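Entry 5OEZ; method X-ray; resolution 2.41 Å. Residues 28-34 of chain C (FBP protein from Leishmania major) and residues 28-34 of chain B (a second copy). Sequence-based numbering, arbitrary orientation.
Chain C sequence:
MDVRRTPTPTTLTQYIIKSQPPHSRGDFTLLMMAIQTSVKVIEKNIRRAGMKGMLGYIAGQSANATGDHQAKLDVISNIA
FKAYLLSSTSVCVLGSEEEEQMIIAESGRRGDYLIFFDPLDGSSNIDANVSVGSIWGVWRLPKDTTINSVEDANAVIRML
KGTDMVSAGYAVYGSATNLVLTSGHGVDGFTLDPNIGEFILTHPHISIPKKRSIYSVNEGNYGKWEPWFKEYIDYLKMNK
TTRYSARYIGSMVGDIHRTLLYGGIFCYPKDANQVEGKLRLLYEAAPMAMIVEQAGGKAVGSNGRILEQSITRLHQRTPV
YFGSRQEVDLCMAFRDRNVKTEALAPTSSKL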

# COMPACT_ATOMS: atom_id res chain seq x y z
N PHE C 28 -21.44 8.84 -18.70
CA PHE C 28 -21.39 7.59 -17.95
C PHE C 28 -19.97 7.31 -17.44
O PHE C 28 -19.79 6.80 -16.32
CB PHE C 28 -21.92 6.41 -18.80
CG PHE C 28 -22.10 5.14 -18.01
CD1 PHE C 28 -22.98 5.08 -16.96
CD2 PHE C 28 -21.36 4.00 -18.32
CE1 PHE C 28 -23.14 3.92 -16.22
CE2 PHE C 28 -21.51 2.83 -17.59
CZ PHE C 28 -22.40 2.79 -16.54
N THR C 29 -18.97 7.63 -18.25
CA THR C 29 -17.58 7.52 -17.85
C THR C 29 -17.30 8.36 -16.62
O THR C 29 -16.67 7.88 -15.66
CB THR C 29 -16.68 7.92 -19.03
OG1 THR C 29 -16.90 7.02 -20.11
CG2 THR C 29 -15.19 7.86 -18.66
N LEU C 30 -17.74 9.62 -16.63
CA LEU C 30 -17.52 10.50 -15.49
C LEU C 30 -18.24 9.98 -14.26
O LEU C 30 -17.67 10.02 -13.16
CB LEU C 30 -17.94 11.94 -15.80
CG LEU C 30 -17.22 12.68 -16.94
CD1 LEU C 30 -17.58 14.16 -16.93
CD2 LEU C 30 -15.71 12.51 -16.87
N LEU C 31 -19.46 9.46 -14.43
CA LEU C 31 -20.18 8.84 -13.32
C LEU C 31 -19.38 7.67 -12.70
O LEU C 31 -19.23 7.59 -11.49
CB LEU C 31 -21.55 8.33 -13.78
CG LEU C 31 -22.45 7.72 -12.71
CD1 LEU C 31 -23.03 8.83 -11.85
CD2 LEU C 31 -23.58 6.92 -13.35
N MET C 32 -18.90 6.77 -13.54
CA MET C 32 -18.15 5.63 -13.06
C MET C 32 -16.81 6.01 -12.44
O MET C 32 -16.35 5.31 -11.55
CB MET C 32 -17.99 4.55 -14.14
CG MET C 32 -19.30 3.87 -14.52
SD MET C 32 -20.27 3.27 -13.12
CE MET C 32 -19.06 2.32 -12.17
N MET C 33 -16.19 7.10 -12.91
CA MET C 33 -15.00 7.64 -12.22
C MET C 33 -15.33 8.03 -10.81
O MET C 33 -14.56 7.74 -9.88
CB MET C 33 -14.46 8.89 -12.89
CG MET C 33 -13.10 8.76 -13.52
SD MET C 33 -13.19 8.68 -15.31
CE MET C 33 -13.91 10.18 -15.93
N ALA C 34 -16.43 8.77 -10.67
CA ALA C 34 -16.85 9.24 -9.36
C ALA C 34 -17.14 8.06 -8.39
O ALA C 34 -16.76 8.11 -7.21
CB ALA C 34 -18.05 10.15 -9.49
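Chain B 28-34: FTLLMMA

Residues 28-34 of chain B pack against the same residues of chain C in a small, wholly side-chain contact between two helices, near-symmetric and without hydrogen bonds across it. Like its counterpart, the chain B stretch is helical throughout and lies within a longer helix; its backbone hydrogen bonds run from Met32(B) N to Phe28(B) O (2.9 Å), Met33(B) N to Thr29(B) O (2.9 Å) and Ala34(B) N to Leu30(B) O (3.1 Å). The two helices point broadly the same way, crossing at 43°, and their axes come no closer than 11.6 Å, so side chains must bridge the gap. The register is reciprocal: the CA atoms of Thr29(C) and Leu30(B) lie 8.8 Å apart, as do those of Leu30(C) and Thr29(B), while the CA atoms of Met33(C) and Met33(B) are 9.3 Å apart. Accordingly, Thr29(C) CG2 meets Leu30(B) CD2 at 3.7 Å, and Leu30(C) CD2 meets Thr29(B) CG2 at the same distance. In both copies the CA-to-CB bond of Leu30 points sideways, but the end of the side chain, an m,t rotamer, comes nearer the partner helix. The CA-to-CB bonds of Met33(C) and Met33(B) both point toward the opposing stretch; their modelled SD atoms, 2.9 Å apart, are too close for this spacing to be taken literally. About 190 Å² is buried in total.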

# COMPACT_ATOMS: atom_id res chain seq x y z
N PHE B 28 -10.46 16.49 -22.55
CA PHE B 28 -9.29 16.79 -21.74
C PHE B 28 -9.30 15.96 -20.45
O PHE B 28 -8.25 15.48 -20.00
CB PHE B 28 -9.18 18.28 -21.43
CG PHE B 28 -7.88 18.67 -20.77
CD1 PHE B 28 -6.68 18.49 -21.43
CD2 PHE B 28 -7.86 19.21 -19.49
CE1 PHE B 28 -5.47 18.83 -20.84
CE2 PHE B 28 -6.67 19.57 -18.90
CZ PHE B 28 -5.46 19.38 -19.58
N THR B 29 -10.48 15.76 -19.88
CA THR B 29 -10.66 14.90 -18.70
C THR B 29 -10.22 13.47 -18.99
O THR B 29 -9.46 12.88 -18.21
CB THR B 29 -12.13 14.94 -18.24
OG1 THR B 29 -12.45 16.29 -17.88
CG2 THR B 29 -12.38 14.04 -17.05
N LEU B 30 -10.64 12.93 -20.13
CA LEU B 30 -10.25 11.58 -20.51
C LEU B 30 -8.74 11.49 -20.75
O LEU B 30 -8.12 10.51 -20.33
CB LEU B 30 -11.03 11.08 -21.72
CG LEU B 30 -12.56 10.98 -21.60
CD1 LEU B 30 -13.13 10.23 -22.80
CD2 LEU B 30 -13.00 10.31 -20.31
N LEU B 31 -8.17 12.50 -21.38
CA LEU B 31 -6.72 12.56 -21.57
C LEU B 31 -5.98 12.52 -20.23
O LEU B 31 -5.04 11.74 -20.05
CB LEU B 31 -6.32 13.82 -22.32
CG LEU B 31 -4.83 13.97 -22.66
CD1 LEU B 31 -4.47 13.05 -23.80
CD2 LEU B 31 -4.51 15.41 -23.04
N MET B 32 -6.40 13.35 -19.29
CA MET B 32 -5.75 13.40 -17.99
C MET B 32 -5.96 12.13 -17.17
O MET B 32 -5.09 11.78 -16.39
CB MET B 32 -6.13 14.64 -17.20
CG MET B 32 -5.60 15.94 -17.81
SD MET B 32 -3.83 15.90 -18.20
CE MET B 32 -3.08 15.32 -16.66
N MET B 33 -7.08 11.44 -17.37
CA MET B 33 -7.26 10.09 -16.78
C MET B 33 -6.22 9.13 -17.28
O MET B 33 -5.64 8.38 -16.49
CB MET B 33 -8.61 9.46 -17.13
CG MET B 33 -9.56 9.27 -15.98
SD MET B 33 -10.95 10.37 -16.16
CE MET B 33 -10.61 11.44 -14.84
N ALA B 34 -6.02 9.13 -18.60
CA ALA B 34 -5.06 8.24 -19.21
C ALA B 34 -3.63 8.52 -18.73
O ALA B 34 -2.87 7.57 -18.44
CB ALA B 34 -5.15 8.35 -20.72